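PDB 6U7J: beta-glucuronidase from uncultured Clostridium sp., which hydrolyses beta-glucuronides as a glycoside hydrolase of family 2 and probably reactivates estrogens in the gut by freeing them from their glucuronide conjugates. Local coordinates for residues 547-551 / 586-590. Sequence-based numbering, arbitrary orientation.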
# COMPACT_ATOMS: atom_id res chain seq x y z
N GLY B 547 -0.04 -23.48 26.19
CA GLY B 547 -0.48 -22.24 25.59
C GLY B 547 0.35 -21.84 24.39
O GLY B 547 1.49 -22.30 24.21
N GLU B 548 -0.24 -20.95 23.59
CA GLU B 548 0.42 -20.38 22.42
C GLU B 548 0.10 -18.90 22.37
O GLU B 548 -1.07 -18.50 22.38
CB GLU B 548 -0.02 -21.09 21.13
CG GLU B 548 -1.50 -20.90 20.75
CD GLU B 548 -2.00 -21.94 19.75
OE1 GLU B 548 -1.76 -23.15 19.99
OE2 GLU B 548 -2.62 -21.56 18.73
N HIS B 549 1.14 -18.07 22.32
CA HIS B 549 0.95 -16.63 22.21
C HIS B 549 1.69 -16.20 20.96
O HIS B 549 2.92 -16.31 20.88
CB HIS B 549 1.46 -15.89 23.45
CG HIS B 549 0.42 -15.72 24.52
ND1 HIS B 549 0.57 -14.84 25.57
CD2 HIS B 549 -0.79 -16.32 24.70
CE1 HIS B 549 -0.50 -14.90 26.35
NE2 HIS B 549 -1.34 -15.79 25.84
N ILE B 550 0.92 -15.78 19.95
CA ILE B 550 1.50 -15.26 18.72
C ILE B 550 2.14 -13.91 19.03
O ILE B 550 1.62 -13.15 19.85
CB ILE B 550 0.41 -15.13 17.64
CG1 ILE B 550 -0.07 -16.52 17.20
CG2 ILE B 550 0.93 -14.36 16.43
CD1 ILE B 550 -1.38 -16.48 16.46
N TRP B 551 3.29 -13.63 18.44
CA TRP B 551 3.93 -12.36 18.75
C TRP B 551 3.44 -11.27 17.82
O TRP B 551 3.44 -11.42 16.59
CB TRP B 551 5.44 -12.38 18.71
CG TRP B 551 5.97 -10.96 18.96
CD1 TRP B 551 6.72 -10.20 18.10
CD2 TRP B 551 5.74 -10.14 20.12
NE1 TRP B 551 6.99 -8.97 18.67
CE2 TRP B 551 6.41 -8.91 19.91
CE3 TRP B 551 5.06 -10.34 21.33
CZ2 TRP B 551 6.42 -7.88 20.86
CZ3 TRP B 551 5.07 -9.31 22.29
CH2 TRP B 551 5.74 -8.10 22.04
N ILE B 586 -6.33 -17.82 12.14
CA ILE B 586 -6.13 -17.97 13.59
C ILE B 586 -7.48 -18.05 14.29
O ILE B 586 -7.69 -18.91 15.16
CB ILE B 586 -5.28 -16.83 14.16
CG1 ILE B 586 -3.83 -16.91 13.64
CG2 ILE B 586 -5.30 -16.82 15.68
CD1 ILE B 586 -3.16 -15.52 13.55
N ARG B 587 -8.42 -17.18 13.90
CA ARG B 587 -9.75 -17.19 14.51
C ARG B 587 -10.41 -18.57 14.38
O ARG B 587 -10.97 -19.10 15.35
CB ARG B 587 -10.64 -16.11 13.88
CG ARG B 587 -12.06 -16.08 14.44
CD ARG B 587 -12.90 -14.85 14.03
NE ARG B 587 -13.92 -15.21 13.05
CZ ARG B 587 -15.24 -15.12 13.22
NH1 ARG B 587 -16.03 -15.50 12.23
NH2 ARG B 587 -15.77 -14.67 14.35
N GLU B 588 -10.36 -19.16 13.18
CA GLU B 588 -11.01 -20.46 12.98
C GLU B 588 -10.40 -21.52 13.88
O GLU B 588 -11.12 -22.36 14.43
CB GLU B 588 -10.93 -20.90 11.51
CG GLU B 588 -11.78 -20.05 10.56
CD GLU B 588 -13.28 -20.12 10.87
OE1 GLU B 588 -13.87 -21.22 10.76
OE2 GLU B 588 -13.87 -19.07 11.22
N ARG B 589 -9.09 -21.50 14.08
CA ARG B 589 -8.49 -22.43 15.02
C ARG B 589 -8.93 -22.14 16.46
O ARG B 589 -9.49 -23.01 17.14
CB ARG B 589 -6.97 -22.37 14.89
CG ARG B 589 -6.20 -23.09 15.98
CD ARG B 589 -4.73 -22.88 15.72
NE ARG B 589 -3.85 -23.35 16.78
CZ ARG B 589 -3.48 -24.62 16.93
NH1 ARG B 589 -2.66 -24.96 17.92
NH2 ARG B 589 -3.95 -25.55 16.11
N TRP B 590 -8.71 -20.91 16.95
CA TRP B 590 -8.95 -20.66 18.37
C TRP B 590 -10.42 -20.76 18.73
O TRP B 590 -10.75 -21.18 19.85
CB TRP B 590 -8.41 -19.28 18.78
CG TRP B 590 -6.91 -19.22 18.93
CD1 TRP B 590 -6.04 -20.27 18.94
CD2 TRP B 590 -6.11 -18.04 19.07
NE1 TRP B 590 -4.75 -19.82 19.08
CE2 TRP B 590 -4.77 -18.45 19.17
CE3 TRP B 590 -6.41 -16.68 19.13
CZ2 TRP B 590 -3.72 -17.55 19.31
CZ3 TRP B 590 -5.36 -15.77 19.26
CH2 TRP B 590 -4.04 -16.21 19.36
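The carboxylate of E548 meets R589 and W590 of the facing helix. R589 grips it side-on with two nitrogens. In this salt bridge R589 NE donates to E548 OE2 and R589 NH1 to E548 OE1, each at 2.9 Å, and both bonds use syn lone pairs. The two flat groups lie nearly coplanar, 9° apart. W590 NE1 adds a bond of 2.8 Å to E548 OE2, from above the carboxylate plane. OE2 thus accepts two N-H groups and OE1 also bonds Y300 OH, which fixes the rotation of the carboxylate. The charges probably favour its ionised form.

Further along the strand, I550 CD1 meets I586 CD1 tip to tip at 3.5 Å. I550 CD1 also lies 3.8 Å from W590 CZ2. This inner part is tightly filled. Within the helix, I586 CG2 lies over one face of the W590 indole, offset toward its rim. The outer side is looser: R589 is partly exposed. The extended R589 chain carries its guanidinium inward, where NH2 pairs with D540.

Segments 547-551 and 586-590 run nearly antiparallel, on strand 545-551 of the TIM barrel and C-terminal helix 581-592. Helices 319-332 and 525-540 also pack against the contact, and strand 297-305 pairs alongside 545-551.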